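Local coordinates for protein polyketide synthase PksL (Bacillus subtilis, PDB 5E1V) that probably dehydrates beta-hydroxyacyl intermediates on a trans-AT polyketide synthase that makes bacillaene, at residues A[25-29]-A[62-66]; A[59-63]-A[104-108]. One frame throughout, in Å; residues are numbered along the deposited sequence.

How one connection can serve two sheets is illustrated here by residues 59-63 and 62-66, which share Pro-62 and Leu-63. Contact 2 fastens the end of strand 53-59 and the following loop to strand 104-112 in the large antiparallel sheet; contact 1, its centre about 12 Å from that of contact 2, pairs strand 63-65 with strand 26-29 in a small separate sheet. Both are partly buried and mix buried with exposed residues. Contact 1 is mainly backbone pairing with a water bridge, whereas contact 2 covers more surface (478 against 315 Å²) and relies on tyrosine rings and a glutamine amide. Buried Leu-63 takes part in both.

Contact 1: A[25-29]-A[62-66]; sequences GQNVL and PLTAE
Leu-63, Asn-27 and Thr-64 lose the most surface where two short extended segments pair antiparallel, their axes 4.8 Å apart at closest approach and their directions 139° apart. The register is set by Thr-64 opposite Val-28, a non-hydrogen-bonded pair with CA atoms 4.4 Å apart. One hydrogen bond flanks it on each side: Ala-65 N gives to Asn-27 O at 3.1 Å, and Leu-29 N to Leu-63 O at 2.9 Å. Beyond the latter the strands splay, and a water replaces the direct bond, donating to Leu-29 O (2.6 Å) and accepting from Leu-63 N (2.9 Å). Thr-64, chi1 p, meets Val-28, chi1 t, through CG2 to CG2 at 3.8 Å. On the opposite face lie Asn-27, Leu-29, Leu-63 and Ala-65; Leu-29 CB and Leu-63 CB are 4.1 Å apart, both side chains t at chi1. His-21 and Gly-25 match the HxxxGxxxxP signature of polyketide synthase dehydratases, whose histidine is catalytic in relatives; here Val-28 O accepts a bond from His-21 ND1. Strand 63-65 edges the small sheet, strand 21-23 flanks strand 26-29, and helices 16-19 and 34-44 cover Leu-29.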
loop_
_atom_site.group_PDB
_atom_site.type_symbol
_atom_site.label_atom_id
_atom_site.label_comp_id
_atom_site.label_asym_id
_atom_site.label_seq_id
_atom_site.Cartn_x
_atom_site.Cartn_y
_atom_site.Cartn_z
ATOM N N GLY A 25 13.846 -0.487 -13.719
ATOM C CA GLY A 25 13.956 0.818 -14.326
ATOM C C GLY A 25 12.743 1.599 -14.830
ATOM O O GLY A 25 12.913 2.601 -15.511
ATOM N N GLN A 26 11.520 1.221 -14.495
ATOM C CA GLN A 26 10.353 2.041 -14.897
ATOM C C GLN A 26 9.708 2.700 -13.676
ATOM O O GLN A 26 9.634 2.081 -12.624
ATOM C CB GLN A 26 9.300 1.146 -15.564
ATOM C CG GLN A 26 9.931 0.177 -16.548
ATOM C CD GLN A 26 8.928 -0.459 -17.507
ATOM O OE1 GLN A 26 9.048 -1.651 -17.839
ATOM N NE2 GLN A 26 7.952 0.321 -17.972
ATOM N N ASN A 27 9.258 3.948 -13.806
ATOM C CA ASN A 27 8.581 4.624 -12.678
ATOM C C ASN A 27 7.187 3.998 -12.523
ATOM O O ASN A 27 6.443 3.944 -13.510
ATOM C CB ASN A 27 8.505 6.148 -12.961
ATOM C CG ASN A 27 9.849 6.789 -12.891
ATOM O OD1 ASN A 27 10.335 7.171 -11.814
ATOM N ND2 ASN A 27 10.524 6.775 -13.981
ATOM N N VAL A 28 6.798 3.557 -11.322
ATOM C CA VAL A 28 5.573 2.863 -11.114
ATOM C C VAL A 28 4.849 3.418 -9.914
ATOM O O VAL A 28 5.431 3.626 -8.851
ATOM C CB VAL A 28 5.884 1.350 -10.784
ATOM C CG1 VAL A 28 4.659 0.604 -10.272
ATOM C CG2 VAL A 28 6.364 0.658 -11.984
ATOM N N LEU A 29 3.581 3.694 -10.063
ATOM C CA LEU A 29 2.800 3.982 -8.884
ATOM C C LEU A 29 2.715 2.707 -7.981
ATOM O O LEU A 29 2.205 1.670 -8.441
ATOM C CB LEU A 29 1.408 4.443 -9.296
ATOM C CG LEU A 29 0.584 4.822 -8.068
ATOM C CD1 LEU A 29 1.077 6.056 -7.316
ATOM C CD2 LEU A 29 -0.893 4.887 -8.337
ATOM N N PRO A 62 0.627 -2.862 -13.694
ATOM C CA PRO A 62 1.268 -1.696 -13.067
ATOM C C PRO A 62 0.986 -0.409 -13.778
ATOM O O PRO A 62 0.848 -0.376 -15.021
ATOM C CB PRO A 62 2.752 -2.066 -13.036
ATOM C CG PRO A 62 2.785 -3.540 -13.226
ATOM C CD PRO A 62 1.641 -3.848 -14.119
ATOM N N LEU A 63 0.845 0.651 -12.983
ATOM C CA LEU A 63 0.578 1.969 -13.500
ATOM C C LEU A 63 1.945 2.637 -13.629
ATOM O O LEU A 63 2.573 2.998 -12.644
ATOM C CB LEU A 63 -0.328 2.732 -12.572
ATOM C CG LEU A 63 -0.865 4.007 -13.253
ATOM C CD1 LEU A 63 -2.233 4.263 -12.787
ATOM C CD2 LEU A 63 0.093 5.189 -13.132
ATOM N N THR A 64 2.403 2.746 -14.860
ATOM C CA THR A 64 3.775 3.153 -15.111
ATOM C C THR A 64 3.741 4.442 -15.897
ATOM O O THR A 64 2.814 4.681 -16.636
ATOM C CB THR A 64 4.572 2.121 -15.944
ATOM O OG1 THR A 64 4.051 2.076 -17.267
ATOM C CG2 THR A 64 4.487 0.751 -15.343
ATOM N N ALA A 65 4.762 5.274 -15.737
ATOM C CA ALA A 65 4.862 6.484 -16.584
ATOM C C ALA A 65 6.301 6.675 -16.948
ATOM O O ALA A 65 7.206 6.384 -16.159
ATOM C CB ALA A 65 4.342 7.704 -15.853
ATOM N N GLU A 66 6.553 7.112 -18.172
ATOM C CA GLU A 66 7.920 7.551 -18.417
ATOM C C GLU A 66 7.969 8.943 -19.039
ATOM O O GLU A 66 6.994 9.442 -19.652
ATOM C CB GLU A 66 8.669 6.519 -19.276
ATOM C CG GLU A 66 8.110 6.475 -20.673
ATOM C CD GLU A 66 8.947 5.657 -21.650
ATOM O OE1 GLU A 66 10.025 5.147 -21.288
ATOM O OE2 GLU A 66 8.485 5.527 -22.788
HETATM O O HOH W 1 1.096 -0.016 -10.143
#

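Contact 2: A[59-63]-A[104-108]; sequences IYQPL and KLYMK
Tyr-106 offers one face of its ring to Leu-63, whose CD1 sits 4.2 Å from the ring centroid and 8° off the normal, a CH-pi contact; at the ring edge, CE1 of Tyr-106 lies 3.5 Å from Pro-62 O. With chi1 m and chi2 -82°, the tyrosine swings its ring back to the loop although its CA-to-CB bond points away from it. The backbone explains the turn: Tyr-106 has phi/psi of -101/-42, and with Met-107 it faces Ala-89 of strand 84-94 in a classic beta bulge. On the other flank of strand 104-112, Ile-59 and Met-107 form an antiparallel non-hydrogen-bonded pair, CA atoms 4.6 Å apart. Tyr-60 N then donates to Tyr-106 O at 3.0 Å, nearly straight at 169°, before Tyr-60, at -90/-35, breaks the extended run. Its own side chain, chi1 m, leans over the strand so that Leu-105 CD2 stands 3.8 Å from the Tyr-60 ring centroid, 15° off the normal, a second CH-pi contact. Gln-61, chi1 p and chi2 t, reaches back to bond Leu-105 O through NE2 at 2.7 Å. Helix 34-44, the helix around which the sheet of a hotdog fold curls, packs on Tyr-106 and Met-107 through Tyr-34. The principle is that where a strand ends, side chains can take over: past the end of the pairing the Gln-61 amide and CH-pi contacts to the faces of Tyr-60 and Tyr-106 hold the loop to the strand, and both hydrogen bonds run from loop donors to strand carbonyls, without any salt bridge between the segments.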
loop_
_atom_site.group_PDB
_atom_site.type_symbol
_atom_site.label_atom_id
_atom_site.label_comp_id
_atom_site.label_asym_id
_atom_site.label_seq_id
_atom_site.Cartn_x
_atom_site.Cartn_y
_atom_site.Cartn_z
ATOM N N ILE A 59 -5.325 -5.756 -8.862
ATOM C CA ILE A 59 -4.429 -5.059 -9.801
ATOM C C ILE A 59 -4.210 -5.893 -11.034
ATOM O O ILE A 59 -3.733 -7.012 -10.948
ATOM C CB ILE A 59 -3.163 -4.607 -9.119
ATOM C CG1 ILE A 59 -3.539 -3.702 -7.921
ATOM C CG2 ILE A 59 -2.186 -3.884 -10.063
ATOM C CD1 ILE A 59 -2.280 -3.328 -7.150
ATOM N N TYR A 60 -4.566 -5.314 -12.166
ATOM C CA TYR A 60 -4.509 -5.962 -13.506
ATOM C C TYR A 60 -3.167 -5.710 -14.154
ATOM O O TYR A 60 -2.641 -6.588 -14.792
ATOM C CB TYR A 60 -5.673 -5.527 -14.391
ATOM C CG TYR A 60 -6.892 -6.116 -13.837
ATOM C CD1 TYR A 60 -7.268 -7.404 -14.216
ATOM C CD2 TYR A 60 -7.557 -5.510 -12.789
ATOM C CE1 TYR A 60 -8.317 -8.012 -13.616
ATOM C CE2 TYR A 60 -8.624 -6.090 -12.225
ATOM C CZ TYR A 60 -8.972 -7.363 -12.614
ATOM O OH TYR A 60 -10.010 -7.945 -11.975
ATOM N N GLN A 61 -2.577 -4.529 -13.926
ATOM C CA GLN A 61 -1.293 -4.200 -14.437
ATOM C C GLN A 61 -0.709 -3.016 -13.680
ATOM O O GLN A 61 -1.444 -2.252 -13.170
ATOM C CB GLN A 61 -1.335 -3.873 -15.956
ATOM C CG GLN A 61 -2.161 -2.689 -16.360
ATOM C CD GLN A 61 -2.569 -2.713 -17.821
ATOM O OE1 GLN A 61 -1.732 -2.579 -18.711
ATOM N NE2 GLN A 61 -3.848 -2.840 -18.079
ATOM N N PRO A 62 0.627 -2.862 -13.694
ATOM C CA PRO A 62 1.268 -1.696 -13.067
ATOM C C PRO A 62 0.986 -0.409 -13.778
ATOM O O PRO A 62 0.848 -0.376 -15.021
ATOM C CB PRO A 62 2.752 -2.066 -13.036
ATOM C CG PRO A 62 2.785 -3.540 -13.226
ATOM C CD PRO A 62 1.641 -3.848 -14.119
ATOM N N LEU A 63 0.845 0.651 -12.983
ATOM C CA LEU A 63 0.578 1.969 -13.500
ATOM C C LEU A 63 1.945 2.637 -13.629
ATOM O O LEU A 63 2.573 2.998 -12.644
ATOM C CB LEU A 63 -0.328 2.732 -12.572
ATOM C CG LEU A 63 -0.865 4.007 -13.253
ATOM C CD1 LEU A 63 -2.233 4.263 -12.787
ATOM C CD2 LEU A 63 0.093 5.189 -13.132
ATOM N N LYS A 104 -6.912 1.453 -20.670
ATOM C CA LYS A 104 -6.435 0.244 -20.006
ATOM C C LYS A 104 -6.986 0.140 -18.587
ATOM O O LYS A 104 -7.072 1.177 -17.852
ATOM C CB LYS A 104 -4.916 0.258 -19.866
ATOM C CG LYS A 104 -4.164 0.183 -21.163
ATOM C CD LYS A 104 -2.661 0.136 -20.872
ATOM C CE LYS A 104 -1.846 0.395 -22.139
ATOM N NZ LYS A 104 -0.479 -0.214 -21.982
ATOM N N LEU A 105 -7.405 -1.089 -18.257
ATOM C CA LEU A 105 -7.809 -1.432 -16.885
ATOM C C LEU A 105 -6.610 -1.623 -15.946
ATOM O O LEU A 105 -5.662 -2.446 -16.134
ATOM C CB LEU A 105 -8.749 -2.650 -16.851
ATOM C CG LEU A 105 -9.312 -2.978 -15.459
ATOM C CD1 LEU A 105 -10.335 -1.987 -14.975
ATOM C CD2 LEU A 105 -9.864 -4.390 -15.399
ATOM N N TYR A 106 -6.606 -0.799 -14.889
ATOM C CA TYR A 106 -5.592 -0.946 -13.884
ATOM C C TYR A 106 -6.009 -1.666 -12.608
ATOM O O TYR A 106 -5.178 -2.393 -12.034
ATOM C CB TYR A 106 -5.035 0.475 -13.566
ATOM C CG TYR A 106 -4.216 1.036 -14.727
ATOM C CD1 TYR A 106 -2.871 0.664 -14.895
ATOM C CD2 TYR A 106 -4.731 1.969 -15.580
ATOM C CE1 TYR A 106 -2.125 1.180 -15.928
ATOM C CE2 TYR A 106 -3.983 2.498 -16.614
ATOM C CZ TYR A 106 -2.681 2.107 -16.759
ATOM O OH TYR A 106 -1.885 2.650 -17.756
ATOM N N MET A 107 -7.191 -1.388 -12.082
ATOM C CA MET A 107 -7.565 -1.886 -10.728
ATOM C C MET A 107 -9.102 -1.977 -10.716
ATOM O O MET A 107 -9.789 -1.143 -11.263
ATOM C CB MET A 107 -7.030 -0.856 -9.663
ATOM C CG MET A 107 -7.387 -1.167 -8.250
ATOM S SD MET A 107 -8.949 -0.459 -7.847
ATOM C CE MET A 107 -8.599 1.333 -7.728
ATOM N N LYS A 108 -9.644 -2.901 -9.956
ATOM C CA LYS A 108 -11.039 -2.874 -9.551
ATOM C C LYS A 108 -11.097 -3.293 -8.073
ATOM O O LYS A 108 -10.186 -3.917 -7.581
ATOM C CB LYS A 108 -11.760 -4.003 -10.302
ATOM C CG LYS A 108 -11.969 -3.766 -11.771
ATOM C CD LYS A 108 -12.483 -5.079 -12.445
ATOM C CE LYS A 108 -13.977 -5.095 -12.380
ATOM N NZ LYS A 108 -14.529 -6.409 -12.849
#